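Local coordinates for penicillin-binding protein 2 (Pbp2) (PDB 5LP5) that probably acts as a penicillin-binding transpeptidase of the cell-shape machinery, cross-linking peptidoglycan in Helicobacter pylori in complex with MreC, at residues V50-N55 / A65-V70; I207-A212 / A218-V223. All blocks are in the same frame, centred on the assembly; numbering follows the deposited sequence.

Interaction 1: V50-N55 / A65-V70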
# COMPACT_ATOMS: atom_id res chain seq x y z
N VAL A 50 -7.00 -10.36 -5.22
CA VAL A 50 -7.50 -9.22 -4.44
C VAL A 50 -6.70 -7.97 -4.73
O VAL A 50 -5.55 -7.89 -4.33
CB VAL A 50 -7.40 -9.51 -2.92
CG1 VAL A 50 -8.10 -8.41 -2.14
CG2 VAL A 50 -7.94 -10.89 -2.57
N PRO A 51 -7.30 -6.96 -5.36
CA PRO A 51 -6.50 -5.81 -5.77
C PRO A 51 -6.08 -4.93 -4.63
O PRO A 51 -6.75 -4.89 -3.63
CB PRO A 51 -7.42 -5.05 -6.72
CG PRO A 51 -8.80 -5.40 -6.26
CD PRO A 51 -8.72 -6.79 -5.69
N THR A 52 -4.96 -4.23 -4.80
CA THR A 52 -4.39 -3.38 -3.75
C THR A 52 -5.26 -2.14 -3.65
O THR A 52 -5.71 -1.62 -4.67
CB THR A 52 -2.91 -3.01 -4.08
OG1 THR A 52 -2.26 -2.47 -2.91
CG2 THR A 52 -2.81 -2.00 -5.23
N ARG A 53 -5.52 -1.68 -2.44
CA ARG A 53 -6.42 -0.53 -2.26
C ARG A 53 -5.88 0.71 -2.93
O ARG A 53 -4.71 1.02 -2.78
CB ARG A 53 -6.71 -0.23 -0.79
CG ARG A 53 -7.72 0.89 -0.60
CD ARG A 53 -8.08 1.09 0.87
NE ARG A 53 -8.94 2.26 1.04
CZ ARG A 53 -10.27 2.22 1.14
NH1 ARG A 53 -10.92 1.06 1.14
NH2 ARG A 53 -10.94 3.35 1.27
N GLY A 54 -6.76 1.40 -3.66
CA GLY A 54 -6.36 2.52 -4.53
C GLY A 54 -5.71 3.70 -3.81
O GLY A 54 -6.02 3.99 -2.66
N ASN A 55 -4.82 4.39 -4.52
CA ASN A 55 -4.14 5.56 -3.98
C ASN A 55 -5.03 6.78 -4.03
O ASN A 55 -5.84 6.93 -4.95
CB ASN A 55 -2.88 5.89 -4.77
CG ASN A 55 -1.76 4.91 -4.55
OD1 ASN A 55 -1.72 4.19 -3.55
ND2 ASN A 55 -0.82 4.87 -5.49
N ALA A 65 -2.73 9.51 0.33
CA ALA A 65 -3.00 8.19 0.90
C ALA A 65 -2.47 7.09 -0.02
O ALA A 65 -2.73 7.07 -1.22
CB ALA A 65 -4.50 7.97 1.14
N THR A 66 -1.76 6.15 0.59
CA THR A 66 -1.13 5.09 -0.14
C THR A 66 -0.98 3.82 0.70
O THR A 66 -1.47 3.74 1.82
CB THR A 66 0.23 5.56 -0.67
OG1 THR A 66 0.70 4.63 -1.63
CG2 THR A 66 1.26 5.71 0.44
N ASN A 67 -0.28 2.82 0.15
CA ASN A 67 -0.06 1.53 0.83
C ASN A 67 1.44 1.20 1.02
O ASN A 67 2.24 1.53 0.16
CB ASN A 67 -0.73 0.43 0.03
CG ASN A 67 -2.22 0.63 -0.13
OD1 ASN A 67 -2.90 1.12 0.78
ND2 ASN A 67 -2.75 0.22 -1.28
N GLU A 68 1.79 0.57 2.13
CA GLU A 68 3.18 0.17 2.41
C GLU A 68 3.30 -1.33 2.52
O GLU A 68 2.55 -1.96 3.26
CB GLU A 68 3.71 0.78 3.70
CG GLU A 68 4.32 2.15 3.50
CD GLU A 68 5.13 2.62 4.69
OE1 GLU A 68 5.26 1.86 5.68
OE2 GLU A 68 5.66 3.74 4.63
N LEU A 69 4.24 -1.88 1.77
CA LEU A 69 4.45 -3.31 1.74
C LEU A 69 5.19 -3.75 2.99
O LEU A 69 6.30 -3.34 3.26
CB LEU A 69 5.23 -3.67 0.49
CG LEU A 69 5.43 -5.14 0.21
CD1 LEU A 69 4.13 -5.91 0.31
CD2 LEU A 69 6.05 -5.30 -1.18
N VAL A 70 4.53 -4.59 3.77
CA VAL A 70 5.08 -5.06 5.04
C VAL A 70 4.88 -6.56 5.11
O VAL A 70 4.38 -7.16 4.15
CB VAL A 70 4.44 -4.34 6.25
CG1 VAL A 70 4.65 -2.85 6.15
CG2 VAL A 70 2.95 -4.63 6.33
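The amide of N67 reaches across from strand 63-76 to the irregular segment 50-55, and most of the contact is polar. Of the three hydrogen bonds across the contact, two start at N67 ND2. The one from N67 ND2 to R53 O (2.6 Å) lies in the carbonyl plane and uses a lone pair, although R53 O is tilted out of the N67 amide plane. The second, from N67 ND2 to T52 OG1, is weak at 3.2 Å; T52 OG1 is also bonded to D149. R151 binds N67 OD1 as well as G54 O, which fixes which way round the amide lies. The third bond runs from T66 OG1 to N55 OD1 (3.1 Å), with the hydroxyl above the N55 carbonyl plane and the two side chains side by side.

A further contact is the CA-H...O approach of N55 CA to A65 O at 3.4 Å. R53, extended with CG anti to its N (chi1 -176°), instead carries its guanidinium away to a salt bridge with E192. Y220 of the MreC chain packs on T52.

Side-chain amide and hydroxyl bonds thus tie the loop between strands 43-49 and 56-57 to strand 63-76 in the PBP dimerisation domain.

Interaction 2: I207-A212 / A218-V223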
# COMPACT_ATOMS: atom_id res chain seq x y z
N ILE A 207 -9.72 -20.21 -10.99
CA ILE A 207 -10.02 -21.60 -10.68
C ILE A 207 -9.11 -22.52 -11.48
O ILE A 207 -8.96 -22.36 -12.70
CB ILE A 207 -11.47 -21.95 -11.02
CG1 ILE A 207 -12.43 -21.00 -10.31
CG2 ILE A 207 -11.80 -23.37 -10.59
CD1 ILE A 207 -13.89 -21.26 -10.60
N MET A 208 -8.52 -23.50 -10.81
CA MET A 208 -7.44 -24.31 -11.37
C MET A 208 -7.60 -25.79 -11.11
O MET A 208 -8.08 -26.20 -10.05
CB MET A 208 -6.11 -23.87 -10.77
CG MET A 208 -5.81 -22.41 -11.00
SD MET A 208 -4.14 -22.06 -10.50
CE MET A 208 -4.32 -22.06 -8.72
N ARG A 209 -7.18 -26.60 -12.08
CA ARG A 209 -7.08 -28.05 -11.90
C ARG A 209 -5.85 -28.38 -11.04
O ARG A 209 -4.78 -27.79 -11.20
CB ARG A 209 -7.03 -28.77 -13.26
CG ARG A 209 -7.12 -30.29 -13.16
CD ARG A 209 -7.21 -30.93 -14.53
NE ARG A 209 -8.45 -30.55 -15.20
CZ ARG A 209 -8.67 -30.69 -16.50
NH1 ARG A 209 -7.75 -31.22 -17.31
NH2 ARG A 209 -9.83 -30.29 -17.00
N VAL A 210 -6.01 -29.32 -10.11
CA VAL A 210 -4.94 -29.73 -9.21
C VAL A 210 -4.87 -31.25 -9.11
O VAL A 210 -5.84 -31.97 -9.40
CB VAL A 210 -5.13 -29.14 -7.78
CG1 VAL A 210 -4.98 -27.63 -7.79
CG2 VAL A 210 -6.49 -29.56 -7.18
N ASN A 211 -3.70 -31.74 -8.71
CA ASN A 211 -3.50 -33.18 -8.44
C ASN A 211 -3.59 -33.44 -6.93
O ASN A 211 -3.91 -32.54 -6.16
CB ASN A 211 -2.16 -33.67 -9.02
CG ASN A 211 -1.02 -32.67 -8.82
OD1 ASN A 211 -0.69 -32.29 -7.70
ND2 ASN A 211 -0.41 -32.25 -9.93
N ALA A 212 -3.33 -34.68 -6.51
CA ALA A 212 -3.36 -35.02 -5.08
C ALA A 212 -2.34 -34.20 -4.26
O ALA A 212 -2.65 -33.73 -3.16
CB ALA A 212 -3.13 -36.51 -4.89
N ALA A 218 -3.70 -27.01 -15.24
CA ALA A 218 -4.34 -26.02 -16.10
C ALA A 218 -5.15 -25.00 -15.29
O ALA A 218 -5.78 -25.34 -14.29
CB ALA A 218 -5.23 -26.72 -17.11
N THR A 219 -5.13 -23.75 -15.74
CA THR A 219 -6.11 -22.77 -15.32
C THR A 219 -7.39 -23.09 -16.07
O THR A 219 -7.39 -23.23 -17.28
CB THR A 219 -5.64 -21.34 -15.67
OG1 THR A 219 -4.38 -21.08 -15.03
CG2 THR A 219 -6.61 -20.33 -15.18
N LEU A 220 -8.49 -23.25 -15.35
CA LEU A 220 -9.79 -23.59 -15.96
C LEU A 220 -10.66 -22.37 -16.22
O LEU A 220 -11.49 -22.37 -17.12
CB LEU A 220 -10.56 -24.56 -15.07
CG LEU A 220 -9.86 -25.89 -14.76
CD1 LEU A 220 -10.51 -26.59 -13.59
CD2 LEU A 220 -9.83 -26.80 -15.98
N GLU A 221 -10.50 -21.36 -15.37
CA GLU A 221 -11.25 -20.11 -15.44
C GLU A 221 -10.38 -18.99 -14.85
O GLU A 221 -9.61 -19.20 -13.91
CB GLU A 221 -12.56 -20.25 -14.67
CG GLU A 221 -13.45 -19.03 -14.61
CD GLU A 221 -14.83 -19.32 -13.94
OE1 GLU A 221 -15.06 -20.43 -13.42
OE2 GLU A 221 -15.70 -18.44 -13.93
N VAL A 222 -10.46 -17.82 -15.45
CA VAL A 222 -9.88 -16.61 -14.86
C VAL A 222 -10.92 -15.52 -15.01
O VAL A 222 -11.55 -15.37 -16.06
CB VAL A 222 -8.58 -16.12 -15.53
CG1 VAL A 222 -7.97 -15.01 -14.71
CG2 VAL A 222 -7.57 -17.22 -15.66
N VAL A 223 -11.12 -14.77 -13.93
CA VAL A 223 -11.78 -13.49 -13.98
C VAL A 223 -10.80 -12.51 -13.37
O VAL A 223 -10.37 -12.69 -12.24
CB VAL A 223 -13.09 -13.52 -13.17
CG1 VAL A 223 -13.65 -12.12 -13.00
CG2 VAL A 223 -14.11 -14.43 -13.83
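The flat guanidinium of R209 meets L220 obliquely, with R209 NH2 3.6 Å from L220 CD2, while the flat carboxylate of E221 has the ethyl arm of I207 beside it. Both pairs bridge the antiparallel hairpin of strands 204-210 and 216-223, which is interrupted here by a classic beta bulge: L220 and E221 together lie opposite I207.

The backbone bonds define the bulge. I207 O accepts from two donors, L220 N at 2.8 Å and E221 N at 3.2 Å, and I207 N returns a bond to E221 O at 3.1 Å. I207 and E221 form the hydrogen-bonded pair; one residue on, M208 and T219 form the non-hydrogen-bonded pair, so the register slips by one between them.

I207 and E221 project from the same face of the sheet and run side by side. In E221, chi1 of 179° turns CG directly away from the backbone N, and the extended chain carries the carboxylate along I207; its other oxygen, OE2, is bonded to the hydroxyl of Y205. The M208 and T219 side chains lie on the other face, where M208 also packs on K45 and E47 of strand 43-49, the third strand of this sheet. L220 CB points towards strand 204-210, and L220 CD1 comes to 3.9 Å from M208 C. Beyond it the R209 side chain, bent at chi3 (-64°), crosses the leucine at about a right angle.

Past the bulge the strands are joined again by a bond of 2.9 Å from R209 N to A218 O.

Interaction 1 precedes interaction 2 along the chain, and both lie within the PBP dimerisation domain. Their centres are 27 Å apart and their nearest atoms about 8 Å, without touching. Strand 43-49 relates them: it is an outer strand of the three-stranded antiparallel sheet whose other two strands form interaction 2, and its chain runs on directly into the 50-55 segment of interaction 1. That segment meets strand 63-76, which belongs to a separate mixed sheet. The chain therefore passes from one sheet to the other through interaction 1, which borders MreC, whereas no other protein chain of the assembly touches interaction 2.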